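Local structure of SCO1 protein homolog (Bacillus subtilis, 1XZO) at residues V148-N153 with I164-S169; T53-D58 with E156-D161; A38-T43 with A122-P127. The protein is needed to insert copper into the active site of cytochrome c oxidase and may also take part in copper homeostasis or redox signalling. One frame throughout, in Å; residues are numbered along the deposited sequence.

All three contacts belong to one thioredoxin-like domain; contacts 1 and 3 involve strands of its central sheet, and contact 2 joins a helix to the turn before helix 160-170. Contacts 1 and 2 share that helix, and their centres lie 12 Å apart. They join directly where Asn-153 O meets Thr-158 OG1 at 2.9 Å, a probable hydrogen bond. Contact 2 touches contact 3 through Thr-53 OG1 and Ile-41 CG2, 3.6 Å apart. Contact 3 sits nearest the copper ligands inferred by similarity: the side chain of Phe-42 is about 3 Å from that of Cys-45. Contact 1 lies away from these ligands; each contact has a residue bound to a cadmium ion.

Contact 1. Residues V148-N153 with I164-S169; sequences VLKDYN and ISDVKS. With CD (cadmium ion), chain F.
Tyr-152 reaches from strand 147-153 to Asp-166 on helix 160-170, joining the last strand of the thioredoxin-like fold to its C-terminal helix. The two side chains meet at an angle along their lengths, yet their flat ends are almost coplanar: phenol ring and carboxylate plane differ by only 28°. Asp-166 OD1 lies at the edge of the ring, in its plane, and takes the hydrogen of Tyr-152 OH over 2.8 Å. It does so with its anti lone pair, the one turned away from OD2. Asp-166 sends CG beside its own backbone N, opposite the carbonyl carbon (chi1 -69°), which directs the carboxylate to the tyrosine hydroxyl. Asp-166 CB is also near, 3.3 Å from Tyr-152 OH.

Both carboxylate oxygens also bind a cadmium ion, OD1 at 2.4 Å and OD2 at 2.6 Å; a water, Asp-162 and Lys-6 complete the site. OD1 thus serves the metal and the phenol together, and the two partners fix the rotation of the group. A phenylalanine in place of Tyr-152 would probably leave OD1 without its hydrogen-bond donor and the carboxylate held chiefly by the metal.

Lys-150, two residues before Tyr-152, also points toward the helix, its CG 4.2 Å from Asp-166 OD1. It belongs to a classic beta bulge, in which Leu-149 and Lys-150 both face Leu-141 of strand 138-142. That same Leu-141 also packs against Tyr-152 and Asp-166. The lysine amine does not pair with the carboxylate: Lys-150 NZ stops 5.3 Å from Asp-166 OD1, near enough only for a probable long-range attraction.

Contact 2. Residues T53-D58 with E156-D161; sequences TAHMTD and ENTPYD. With CD (cadmium ion), chain C; CA (calcium ion), chain I.
The ring of Tyr-160 has Thr-158 CB over one face, 3.9 Å above the plane and displaced toward the rim, while the backbone oxygen of His-55 lies in plane at its edge, 3.5 Å from CE1. The imidazole of His-55 meets its neighbours obliquely: Tyr-160 OH approaches CD2 to 3.2 Å, and Thr-158 OG1 stands 3.7 Å from ND1. The tyrosine and histidine side chains cross at about a right angle, so the hydroxyl comes up against the carbons of the imidazole. Neither hydroxyl is hydrogen-bonded to His-55 here; ND1 is bound instead to Gly-154 O, and Thr-158 OG1 to Asn-153 O.

In the thioredoxin-like fold this is where helix 52-65, which follows the copper-binding cysteines inferred by similarity, meets the start of the C-terminal helix 160-170. Pro-159 takes the N-cap position and is the centre of an inverse gamma turn, closed by a weak bond from Tyr-160 N to Thr-158 O. The turn brings Thr-158 back over the tyrosine ring, which also makes a cation-pi contact with Lys-62.

With CG beside the backbone N (chi1 -60°), His-55 leans across to the 156-161 segment and carries NE2 out to a cadmium ion at 2.2 Å. Its two ring nitrogens are thereby both engaged, ND1 by the backbone of Gly-154 and NE2 by the metal, and this fixes the flip of the imidazole. One turn further along the helix, Asp-58 OD2 faces a calcium ion, modelled so close that the bond length is doubtful.

Contact 3. Residues A38-T43 with A122-P127; sequences ADFIFT and AIVKKP. With CD (cadmium ion), chain E.
Lys-125 NZ binds a cadmium ion at 2.4 Å, together with Glu-113 and a water, and sits in the chain between Val-124 and Pro-127, the two residues that pack on Phe-40 and Phe-42. That lysine takes no part in the join, which is apolar and crossed by no hydrogen bond. The contact lays the loop after helix 109-120 against strand 36-41, an inner strand of the thioredoxin-like sheet, and against the residues that lead from it to Cys-45, a copper ligand by similarity. Where they touch, the two backbones run in nearly the same direction but stay too far apart to pair as strands, with CA atoms 7.8 Å apart at Phe-40 and Val-124.

Each aromatic ring receives an aliphatic group over one face. Val-124 crosses Phe-40 at about a right angle and brings its CG1 methyl 4.3 Å from the ring centroid, 23° off the normal, a CH-pi contact shifted toward the rim at CG. Ala-116 of helix 109-120 touches both these side chains, and Phe-75 meets the Phe-40 ring as well.

At the other end, Phe-42 has CG between the backbone N and the carbonyl carbon (chi1 50°), which turns the ring to Pro-127. The two side chains run past each other in opposite senses. Pro-127 CB sits 4.1 Å from the Phe-42 centroid, 14° off the normal, in a second CH-pi contact, and Pro-127 CG comes within 3.8 Å of Phe-42 CD2.

Contact 1. Residues V148-N153 with I164-S169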
loop_
_atom_site.group_PDB
_atom_site.type_symbol
_atom_site.label_atom_id
_atom_site.label_comp_id
_atom_site.label_asym_id
_atom_site.label_seq_id
_atom_site.Cartn_x
_atom_site.Cartn_y
_atom_site.Cartn_z
ATOM N N VAL A 148 -0.661 7.124 10.305
ATOM C CA VAL A 148 -1.836 6.567 9.540
ATOM C C VAL A 148 -3.072 7.439 9.898
ATOM O O VAL A 148 -3.403 7.632 11.073
ATOM C CB VAL A 148 -2.095 5.144 9.837
ATOM C CG1 VAL A 148 -3.169 4.587 8.930
ATOM C CG2 VAL A 148 -0.797 4.337 9.707
ATOM N N LEU A 149 -3.727 7.988 8.878
ATOM C CA LEU A 149 -4.836 8.911 9.101
ATOM C C LEU A 149 -6.206 8.275 8.844
ATOM O O LEU A 149 -7.124 8.551 9.606
ATOM C CB LEU A 149 -4.701 10.072 8.175
ATOM C CG LEU A 149 -3.399 10.794 8.215
ATOM C CD1 LEU A 149 -3.454 11.833 7.115
ATOM C CD2 LEU A 149 -3.205 11.409 9.584
ATOM N N LYS A 150 -6.278 7.330 7.904
ATOM C CA LYS A 150 -7.507 6.702 7.465
ATOM C C LYS A 150 -7.263 5.344 6.863
ATOM O O LYS A 150 -6.176 5.066 6.292
ATOM C CB LYS A 150 -8.243 7.642 6.442
ATOM C CG LYS A 150 -9.672 7.955 6.826
ATOM C CD LYS A 150 -9.768 9.299 7.538
ATOM C CE LYS A 150 -10.731 9.247 8.721
ATOM N NZ LYS A 150 -12.187 9.063 8.346
ATOM N N ASP A 151 -8.297 4.496 6.928
ATOM C CA ASP A 151 -8.363 3.231 6.254
ATOM C C ASP A 151 -9.644 3.155 5.417
ATOM O O ASP A 151 -10.638 3.890 5.681
ATOM C CB ASP A 151 -8.308 2.031 7.166
ATOM C CG ASP A 151 -9.475 1.934 8.147
ATOM O OD1 ASP A 151 -9.849 2.927 8.807
ATOM O OD2 ASP A 151 -10.107 0.882 8.274
ATOM N N TYR A 152 -9.557 2.337 4.383
ATOM C CA TYR A 152 -10.646 2.167 3.439
ATOM C C TYR A 152 -10.682 0.774 2.950
ATOM O O TYR A 152 -9.697 0.011 3.008
ATOM C CB TYR A 152 -10.481 3.110 2.268
ATOM C CG TYR A 152 -10.057 4.482 2.549
ATOM C CD1 TYR A 152 -10.948 5.504 2.823
ATOM C CD2 TYR A 152 -8.683 4.821 2.585
ATOM C CE1 TYR A 152 -10.550 6.764 2.958
ATOM C CE2 TYR A 152 -8.284 6.064 2.816
ATOM C CZ TYR A 152 -9.172 7.060 3.006
ATOM O OH TYR A 152 -8.765 8.306 3.257
ATOM N N ASN A 153 -11.857 0.384 2.419
ATOM C CA ASN A 153 -12.018 -0.966 1.942
ATOM C C ASN A 153 -11.336 -1.075 0.560
ATOM O O ASN A 153 -11.660 -0.307 -0.331
ATOM C CB ASN A 153 -13.512 -1.267 1.851
ATOM C CG ASN A 153 -13.816 -2.717 1.747
ATOM O OD1 ASN A 153 -14.878 -3.169 2.275
ATOM N ND2 ASN A 153 -13.007 -3.481 1.046
ATOM N N ILE A 164 -9.409 10.267 -2.695
ATOM C CA ILE A 164 -8.787 11.397 -3.340
ATOM C C ILE A 164 -8.933 12.710 -2.557
ATOM O O ILE A 164 -8.002 13.533 -2.472
ATOM C CB ILE A 164 -9.329 11.558 -4.777
ATOM C CG1 ILE A 164 -8.834 10.478 -5.665
ATOM C CG2 ILE A 164 -8.986 12.906 -5.346
ATOM N N SER A 165 -10.098 12.925 -1.960
ATOM C CA SER A 165 -10.343 14.149 -1.250
ATOM C C SER A 165 -9.439 14.201 0.034
ATOM O O SER A 165 -8.967 15.248 0.401
ATOM C CB SER A 165 -11.844 14.306 -0.946
ATOM O OG SER A 165 -12.002 15.114 0.139
ATOM N N ASP A 166 -9.293 13.060 0.665
ATOM C CA ASP A 166 -8.435 12.870 1.894
ATOM C C ASP A 166 -6.957 13.012 1.578
ATOM O O ASP A 166 -6.208 13.618 2.381
ATOM C CB ASP A 166 -8.720 11.546 2.525
ATOM C CG ASP A 166 -10.116 11.517 3.154
ATOM O OD1 ASP A 166 -10.603 10.431 3.527
ATOM O OD2 ASP A 166 -10.736 12.612 3.289
ATOM N N VAL A 167 -6.536 12.543 0.428
ATOM C CA VAL A 167 -5.131 12.776 -0.009
ATOM C C VAL A 167 -4.885 14.297 -0.125
ATOM O O VAL A 167 -3.914 14.833 0.390
ATOM C CB VAL A 167 -4.881 12.100 -1.307
ATOM C CG1 VAL A 167 -3.581 12.617 -1.996
ATOM C CG2 VAL A 167 -4.799 10.616 -1.157
ATOM N N LYS A 168 -5.764 15.016 -0.827
ATOM C CA LYS A 168 -5.623 16.471 -0.915
ATOM C C LYS A 168 -5.584 17.153 0.457
ATOM O O LYS A 168 -4.722 17.972 0.738
ATOM C CB LYS A 168 -6.745 17.067 -1.822
ATOM C CG LYS A 168 -6.304 17.177 -3.283
ATOM C CD LYS A 168 -7.358 16.818 -4.335
ATOM C CE LYS A 168 -8.707 17.504 -4.092
ATOM N NZ LYS A 168 -9.469 17.716 -5.369
ATOM N N SER A 169 -6.504 16.818 1.331
ATOM C CA SER A 169 -6.518 17.412 2.659
ATOM C C SER A 169 -5.268 17.056 3.538
ATOM O O SER A 169 -4.804 17.857 4.341
ATOM C CB SER A 169 -7.763 16.980 3.397
ATOM O OG SER A 169 -7.407 16.787 4.736
HETATM CD CD CD F . -12.766 11.257 4.153
HETATM O O HOH W 1 -15.218 12.030 4.347
#

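Contact 2. Residues T53-D58 with E156-D161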
loop_
_atom_site.group_PDB
_atom_site.type_symbol
_atom_site.label_atom_id
_atom_site.label_comp_id
_atom_site.label_asym_id
_atom_site.label_seq_id
_atom_site.Cartn_x
_atom_site.Cartn_y
_atom_site.Cartn_z
ATOM N N THR A 53 -4.982 -4.751 -6.117
ATOM C CA THR A 53 -4.031 -4.088 -6.987
ATOM C C THR A 53 -4.736 -3.452 -8.179
ATOM O O THR A 53 -4.404 -2.364 -8.565
ATOM C CB THR A 53 -2.934 -5.048 -7.431
ATOM O OG1 THR A 53 -2.184 -5.424 -6.194
ATOM C CG2 THR A 53 -2.000 -4.255 -8.351
ATOM N N ALA A 54 -5.769 -4.135 -8.628
ATOM C CA ALA A 54 -6.692 -3.531 -9.634
ATOM C C ALA A 54 -7.336 -2.228 -9.208
ATOM O O ALA A 54 -7.283 -1.240 -9.939
ATOM C CB ALA A 54 -7.702 -4.509 -10.038
ATOM N N HIS A 55 -7.918 -2.175 -7.991
ATOM C CA HIS A 55 -8.439 -0.954 -7.415
ATOM C C HIS A 55 -7.440 0.219 -7.248
ATOM O O HIS A 55 -7.611 1.385 -7.343
ATOM C CB HIS A 55 -9.205 -1.264 -6.089
ATOM C CG HIS A 55 -10.389 -2.185 -6.213
ATOM N ND1 HIS A 55 -10.757 -3.083 -5.228
ATOM C CD2 HIS A 55 -11.275 -2.385 -7.232
ATOM C CE1 HIS A 55 -11.819 -3.766 -5.614
ATOM N NE2 HIS A 55 -12.140 -3.352 -6.822
ATOM N N MET A 56 -6.186 -0.311 -6.800
ATOM C CA MET A 56 -5.151 0.656 -6.563
ATOM C C MET A 56 -4.694 1.201 -7.877
ATOM O O MET A 56 -4.333 2.331 -7.930
ATOM C CB MET A 56 -3.929 0.101 -5.708
ATOM C CG MET A 56 -3.126 1.304 -5.199
ATOM S SD MET A 56 -3.597 2.318 -4.007
ATOM C CE MET A 56 -3.360 3.488 -4.154
ATOM N N THR A 57 -4.764 0.390 -8.910
ATOM C CA THR A 57 -4.362 0.817 -10.268
ATOM C C THR A 57 -5.327 1.948 -10.764
ATOM O O THR A 57 -4.904 2.999 -11.253
ATOM C CB THR A 57 -4.342 -0.364 -11.172
ATOM O OG1 THR A 57 -3.216 -1.194 -10.861
ATOM C CG2 THR A 57 -4.051 0.080 -12.645
ATOM N N ASP A 58 -6.619 1.743 -10.475
ATOM C CA ASP A 58 -7.618 2.689 -10.956
ATOM C C ASP A 58 -7.443 3.924 -10.020
ATOM O O ASP A 58 -7.391 5.045 -10.452
ATOM C CB ASP A 58 -9.053 1.920 -11.216
ATOM C CG ASP A 58 -9.130 1.165 -12.714
ATOM O OD1 ASP A 58 -8.366 1.760 -13.493
ATOM O OD2 ASP A 58 -9.794 0.099 -13.333
ATOM N N GLU A 156 -13.760 -4.213 -1.922
ATOM C CA GLU A 156 -15.078 -3.894 -2.541
ATOM C C GLU A 156 -15.539 -2.546 -2.193
ATOM O O GLU A 156 -15.370 -2.043 -1.033
ATOM C CB GLU A 156 -16.121 -4.956 -2.126
ATOM C CG GLU A 156 -16.308 -5.193 -0.639
ATOM C CD GLU A 156 -17.423 -6.220 -0.314
ATOM O OE1 GLU A 156 -17.769 -6.337 0.889
ATOM O OE2 GLU A 156 -17.978 -6.885 -1.238
ATOM N N ASN A 157 -16.193 -1.895 -3.169
ATOM C CA ASN A 157 -16.698 -0.543 -2.977
ATOM C C ASN A 157 -15.739 0.472 -2.458
ATOM O O ASN A 157 -16.137 1.314 -1.667
ATOM C CB ASN A 157 -17.951 -0.563 -2.115
ATOM C CG ASN A 157 -18.961 -1.486 -2.704
ATOM O OD1 ASN A 157 -19.240 -1.341 -3.911
ATOM N ND2 ASN A 157 -19.377 -2.503 -1.981
ATOM N N THR A 158 -14.485 0.424 -2.935
ATOM C CA THR A 158 -13.522 1.438 -2.578
ATOM C C THR A 158 -14.018 2.827 -2.854
ATOM O O THR A 158 -14.398 3.040 -4.068
ATOM C CB THR A 158 -12.205 1.134 -3.346
ATOM O OG1 THR A 158 -11.816 -0.232 -3.177
ATOM C CG2 THR A 158 -11.096 2.039 -2.958
ATOM N N PRO A 159 -14.044 3.738 -1.838
ATOM C CA PRO A 159 -14.517 5.103 -1.960
ATOM C C PRO A 159 -13.491 5.977 -2.589
ATOM O O PRO A 159 -12.919 6.842 -1.949
ATOM C CB PRO A 159 -14.866 5.506 -0.513
ATOM C CG PRO A 159 -13.740 4.673 0.283
ATOM C CD PRO A 159 -13.615 3.446 -0.428
ATOM N N TYR A 160 -13.318 5.807 -3.881
ATOM C CA TYR A 160 -12.211 6.416 -4.624
ATOM C C TYR A 160 -12.268 7.919 -4.416
ATOM O O TYR A 160 -11.269 8.592 -4.204
ATOM C CB TYR A 160 -12.270 6.074 -6.136
ATOM C CG TYR A 160 -12.113 4.646 -6.510
ATOM C CD1 TYR A 160 -10.853 4.025 -6.486
ATOM C CD2 TYR A 160 -13.173 3.843 -6.829
ATOM C CE1 TYR A 160 -10.720 2.794 -6.799
ATOM C CE2 TYR A 160 -13.036 2.610 -7.175
ATOM C CZ TYR A 160 -11.753 2.032 -7.131
ATOM O OH TYR A 160 -11.662 0.742 -7.536
ATOM N N ASP A 161 -13.483 8.520 -4.548
ATOM C CA ASP A 161 -13.565 9.971 -4.392
ATOM C C ASP A 161 -13.273 10.496 -2.985
ATOM O O ASP A 161 -12.659 11.584 -2.829
ATOM C CB ASP A 161 -14.975 10.466 -4.878
ATOM C CG ASP A 161 -15.184 10.250 -6.372
ATOM O OD1 ASP A 161 -16.239 9.624 -6.810
ATOM O OD2 ASP A 161 -14.285 10.613 -7.190
HETATM CD CD CD C . -14.126 -3.524 -7.842
HETATM CA CA CA I . -10.049 -1.480 -13.326
HETATM O O HOH W 2 -7.853 -1.662 -12.717
HETATM O O HOH W 3 -14.097 -4.714 -7.816
HETATM O O HOH W 4 -13.713 -3.894 -10.288
HETATM O O HOH W 5 -10.761 -2.815 -10.980
#

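Contact 3. Residues A38-T43 with A122-P127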
loop_
_atom_site.group_PDB
_atom_site.type_symbol
_atom_site.label_atom_id
_atom_site.label_comp_id
_atom_site.label_asym_id
_atom_site.label_seq_id
_atom_site.Cartn_x
_atom_site.Cartn_y
_atom_site.Cartn_z
ATOM N N ALA A 38 -1.122 2.912 1.198
ATOM C CA ALA A 38 -0.480 1.631 1.427
ATOM C C ALA A 38 -1.431 0.504 1.330
ATOM O O ALA A 38 -2.549 0.644 1.819
ATOM C CB ALA A 38 0.093 1.673 2.861
ATOM N N ASP A 39 -1.012 -0.643 0.811
ATOM C CA ASP A 39 -1.727 -1.863 0.901
ATOM C C ASP A 39 -0.803 -3.043 1.041
ATOM O O ASP A 39 0.444 -2.825 1.041
ATOM C CB ASP A 39 -2.772 -1.975 -0.260
ATOM C CG ASP A 39 -2.116 -2.274 -1.612
ATOM O OD1 ASP A 39 -2.864 -2.685 -2.595
ATOM O OD2 ASP A 39 -0.839 -2.198 -1.776
ATOM N N PHE A 40 -1.391 -4.212 1.194
ATOM C CA PHE A 40 -0.761 -5.476 1.488
ATOM C C PHE A 40 -1.146 -6.533 0.438
ATOM O O PHE A 40 -2.326 -6.910 0.266
ATOM C CB PHE A 40 -1.046 -5.920 2.963
ATOM C CG PHE A 40 -0.329 -5.086 4.009
ATOM C CD1 PHE A 40 0.995 -5.331 4.380
ATOM C CD2 PHE A 40 -0.995 -4.028 4.640
ATOM C CE1 PHE A 40 1.668 -4.538 5.306
ATOM C CE2 PHE A 40 -0.298 -3.248 5.668
ATOM C CZ PHE A 40 1.033 -3.533 5.963
ATOM N N ILE A 41 -0.182 -7.059 -0.284
ATOM C CA ILE A 41 -0.475 -8.012 -1.381
ATOM C C ILE A 41 0.422 -9.227 -1.414
ATOM O O ILE A 41 1.432 -9.298 -0.705
ATOM C CB ILE A 41 -0.388 -7.311 -2.761
ATOM C CG1 ILE A 41 1.051 -6.930 -3.125
ATOM C CG2 ILE A 41 -1.171 -6.111 -2.774
ATOM N N PHE A 42 0.054 -10.258 -2.192
ATOM C CA PHE A 42 1.039 -11.321 -2.473
ATOM C C PHE A 42 0.947 -11.595 -3.960
ATOM O O PHE A 42 -0.129 -11.355 -4.542
ATOM C CB PHE A 42 0.750 -12.583 -1.678
ATOM C CG PHE A 42 -0.667 -13.031 -1.785
ATOM C CD1 PHE A 42 -1.638 -12.474 -1.016
ATOM C CD2 PHE A 42 -1.029 -13.947 -2.738
ATOM C CE1 PHE A 42 -2.989 -12.886 -1.167
ATOM C CE2 PHE A 42 -2.344 -14.321 -2.890
ATOM C CZ PHE A 42 -3.305 -13.809 -2.093
ATOM N N THR A 43 1.990 -12.175 -4.536
ATOM C CA THR A 43 2.044 -12.365 -5.988
ATOM C C THR A 43 1.529 -13.713 -6.416
ATOM O O THR A 43 1.105 -13.817 -7.565
ATOM C CB THR A 43 3.458 -12.195 -6.612
ATOM O OG1 THR A 43 4.378 -13.214 -6.156
ATOM C CG2 THR A 43 4.067 -10.964 -6.240
ATOM N N ALA A 122 -3.143 -4.190 11.425
ATOM C CA ALA A 122 -3.545 -5.172 10.412
ATOM C C ALA A 122 -2.917 -6.488 10.747
ATOM O O ALA A 122 -1.719 -6.521 11.125
ATOM C CB ALA A 122 -3.032 -4.700 8.993
ATOM N N ILE A 123 -3.714 -7.541 10.583
ATOM C CA ILE A 123 -3.317 -8.904 10.697
ATOM C C ILE A 123 -3.069 -9.391 9.302
ATOM O O ILE A 123 -4.003 -9.737 8.572
ATOM C CB ILE A 123 -4.410 -9.782 11.365
ATOM C CG1 ILE A 123 -4.718 -9.233 12.732
ATOM C CG2 ILE A 123 -3.908 -11.198 11.388
ATOM N N VAL A 124 -1.802 -9.492 8.923
ATOM C CA VAL A 124 -1.447 -10.128 7.658
ATOM C C VAL A 124 -0.911 -11.528 7.822
ATOM O O VAL A 124 -0.399 -11.963 8.879
ATOM C CB VAL A 124 -0.522 -9.223 6.816
ATOM C CG1 VAL A 124 -1.162 -7.935 6.619
ATOM C CG2 VAL A 124 0.803 -9.054 7.474
ATOM N N LYS A 125 -1.088 -12.307 6.788
ATOM C CA LYS A 125 -0.616 -13.648 6.827
ATOM C C LYS A 125 -0.203 -14.119 5.428
ATOM O O LYS A 125 -0.549 -13.503 4.443
ATOM C CB LYS A 125 -1.702 -14.531 7.403
ATOM C CG LYS A 125 -1.308 -15.981 7.461
ATOM C CD LYS A 125 -0.144 -16.228 8.480
ATOM C CE LYS A 125 0.903 -17.160 8.026
ATOM N NZ LYS A 125 1.579 -17.793 9.193
ATOM N N LYS A 126 0.567 -15.183 5.372
ATOM C CA LYS A 126 0.968 -15.847 4.134
ATOM C C LYS A 126 -0.284 -16.373 3.453
ATOM O O LYS A 126 -1.225 -16.717 4.127
ATOM C CB LYS A 126 1.798 -17.093 4.491
ATOM C CG LYS A 126 3.245 -17.001 4.351
ATOM C CD LYS A 126 3.930 -17.945 5.342
ATOM C CE LYS A 126 4.204 -19.292 4.749
ATOM N NZ LYS A 126 5.311 -19.183 3.741
ATOM N N PRO A 127 -0.298 -16.476 2.134
ATOM C CA PRO A 127 -1.362 -17.239 1.450
ATOM C C PRO A 127 -1.271 -18.751 1.682
ATOM O O PRO A 127 -0.204 -19.254 2.004
ATOM C CB PRO A 127 -1.148 -16.916 -0.035
ATOM C CG PRO A 127 0.245 -16.339 -0.140
ATOM C CD PRO A 127 0.652 -15.845 1.206
HETATM CD CD CD E . 2.057 -15.616 10.048
HETATM O O HOH W 6 1.064 -16.218 12.157
#